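GIL01 gp7 (Bacillus phage pGIL01, PDB 6N7O) probably binds and inhibits the LexA repressor of the bacterial host. Local coordinates at residues L7-E13 with Y26-L31. Residues are numbered along the deposited sequence.
Sequences LLDFIIE and YVIDRL
Start with the carboxylate of E13, which ties the two helices together. Its OE1 accepts a hydrogen bond from Y26 OH at 2.5 Å, while OE2 forms a salt bridge with R30, taking NE at 2.8 Å and NH2 at 2.9 Å. E13 reaches this far because it is fully extended, with chi1 and chi2 both t. R30 does the reverse: m at chi1, chi2 and chi3, it folds back across F10, so that F10 CG lies over one face of the guanidinium, and its remaining nitrogen, NH1, hydrogen-bonds to Q33 on its own helix.

F10, at chi1 t, fills the space between the backbones. R30 CB sits over the ring in a CH-pi contact, 3.7 Å from its centroid, and Y26 CE2 approaches the ring edge, 4.4 Å from F10 CE1. On the V27 and L31 side, F10 CE2 lies 4.3 Å from V27 CG1 and 3.8 Å from L31 CD2. Further along, L7 CD1 meets L31 CD2 at 4.3 Å.

Both segments are regular alpha-helix and run nearly antiparallel, at 155°, with axes 11.4 Å apart at closest approach. The register pairs F10 with R30 (CA to CA 7.5 Å) and L7 with L31 (CA to CA 7.8 Å).

This is a helical hairpin: helix 2-16 turns back through the short strand 21-23 into helix 24-34. The second subunit packs against the same apolar residues, its L31 on F10, its L14 on V27 and its T35 on L7, so the hairpin core continues into the dimer interface.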
# COMPACT_ATOMS: atom_id res chain seq x y z
N LEU A 7 1.01 5.94 5.79
CA LEU A 7 0.08 5.32 4.86
C LEU A 7 -0.67 6.38 4.06
O LEU A 7 -0.77 6.29 2.84
CB LEU A 7 -0.90 4.42 5.62
CG LEU A 7 -1.97 3.74 4.76
CD1 LEU A 7 -1.32 2.86 3.67
CD2 LEU A 7 -2.91 2.90 5.63
N LEU A 8 -1.19 7.41 4.74
CA LEU A 8 -1.88 8.48 4.03
C LEU A 8 -0.96 9.17 3.03
O LEU A 8 -1.39 9.51 1.92
CB LEU A 8 -2.47 9.47 5.03
CG LEU A 8 -3.77 8.97 5.66
CD1 LEU A 8 -4.25 9.86 6.80
CD2 LEU A 8 -4.88 8.83 4.60
N ASP A 9 0.31 9.38 3.39
CA ASP A 9 1.22 10.00 2.43
C ASP A 9 1.47 9.11 1.21
O ASP A 9 1.64 9.62 0.10
CB ASP A 9 2.55 10.38 3.10
CG ASP A 9 2.43 11.67 3.92
OD1 ASP A 9 1.44 12.40 3.76
OD2 ASP A 9 3.34 11.96 4.72
N PHE A 10 1.47 7.77 1.39
CA PHE A 10 1.58 6.90 0.23
C PHE A 10 0.33 6.99 -0.62
O PHE A 10 0.42 7.04 -1.86
CB PHE A 10 1.84 5.45 0.67
CG PHE A 10 1.99 4.47 -0.47
CD1 PHE A 10 2.71 4.81 -1.61
CD2 PHE A 10 1.44 3.20 -0.39
CE1 PHE A 10 2.87 3.89 -2.64
CE2 PHE A 10 1.60 2.28 -1.41
CZ PHE A 10 2.30 2.63 -2.55
N ILE A 11 -0.85 7.04 0.01
CA ILE A 11 -2.08 7.23 -0.75
C ILE A 11 -2.02 8.52 -1.56
O ILE A 11 -2.46 8.56 -2.72
CB ILE A 11 -3.29 7.20 0.20
CG1 ILE A 11 -3.48 5.80 0.77
CG2 ILE A 11 -4.56 7.65 -0.52
CD1 ILE A 11 -4.45 5.75 1.95
N ILE A 12 -1.50 9.59 -0.97
CA ILE A 12 -1.37 10.85 -1.69
C ILE A 12 -0.40 10.69 -2.86
O ILE A 12 -0.65 11.18 -3.97
CB ILE A 12 -0.92 11.98 -0.74
CG1 ILE A 12 -2.01 12.24 0.30
CG2 ILE A 12 -0.63 13.28 -1.52
CD1 ILE A 12 -1.54 13.08 1.43
N GLU A 13 0.73 10.01 -2.63
CA GLU A 13 1.69 9.77 -3.70
C GLU A 13 1.04 9.06 -4.89
O GLU A 13 1.32 9.39 -6.04
CB GLU A 13 2.89 8.96 -3.18
CG GLU A 13 3.93 8.70 -4.25
CD GLU A 13 5.02 7.71 -3.82
OE1 GLU A 13 5.86 7.37 -4.66
OE2 GLU A 13 5.04 7.28 -2.63
N TYR A 26 6.75 -1.99 -6.83
CA TYR A 26 6.86 -0.69 -6.18
C TYR A 26 5.86 -0.55 -5.03
O TYR A 26 6.22 -0.05 -3.96
CB TYR A 26 6.66 0.44 -7.18
CG TYR A 26 6.87 1.80 -6.53
CD1 TYR A 26 8.13 2.18 -6.10
CD2 TYR A 26 5.82 2.68 -6.34
CE1 TYR A 26 8.34 3.40 -5.49
CE2 TYR A 26 6.02 3.92 -5.74
CZ TYR A 26 7.29 4.27 -5.32
OH TYR A 26 7.52 5.50 -4.72
N VAL A 27 4.60 -0.94 -5.26
CA VAL A 27 3.60 -0.86 -4.19
C VAL A 27 4.06 -1.68 -2.99
O VAL A 27 3.98 -1.24 -1.85
CB VAL A 27 2.22 -1.33 -4.70
CG1 VAL A 27 1.22 -1.45 -3.56
CG2 VAL A 27 1.69 -0.36 -5.77
N ILE A 28 4.54 -2.89 -3.25
CA ILE A 28 5.00 -3.74 -2.15
C ILE A 28 6.17 -3.09 -1.42
O ILE A 28 6.19 -3.04 -0.18
CB ILE A 28 5.39 -5.13 -2.70
CG1 ILE A 28 4.13 -5.89 -3.12
CG2 ILE A 28 6.25 -5.89 -1.67
CD1 ILE A 28 4.44 -7.19 -3.86
N ASP A 29 7.15 -2.57 -2.17
CA ASP A 29 8.28 -1.90 -1.53
C ASP A 29 7.80 -0.77 -0.63
O ASP A 29 8.27 -0.62 0.50
CB ASP A 29 9.25 -1.35 -2.58
CG ASP A 29 10.13 -2.42 -3.21
OD1 ASP A 29 10.13 -3.57 -2.73
OD2 ASP A 29 10.84 -2.10 -4.18
N ARG A 30 6.87 0.05 -1.12
CA ARG A 30 6.43 1.21 -0.33
C ARG A 30 5.67 0.78 0.92
O ARG A 30 5.83 1.38 1.99
CB ARG A 30 5.56 2.13 -1.18
CG ARG A 30 6.32 2.80 -2.31
CD ARG A 30 7.19 3.95 -1.82
NE ARG A 30 6.38 5.10 -1.40
CZ ARG A 30 6.25 5.49 -0.13
NH1 ARG A 30 6.87 4.82 0.83
NH2 ARG A 30 5.50 6.54 0.18
N LEU A 31 4.81 -0.24 0.80
CA LEU A 31 4.06 -0.70 1.96
C LEU A 31 4.99 -1.33 3.00
O LEU A 31 4.75 -1.20 4.20
CB LEU A 31 2.97 -1.68 1.53
CG LEU A 31 1.84 -1.09 0.69
CD1 LEU A 31 0.89 -2.15 0.22
CD2 LEU A 31 1.10 -0.03 1.51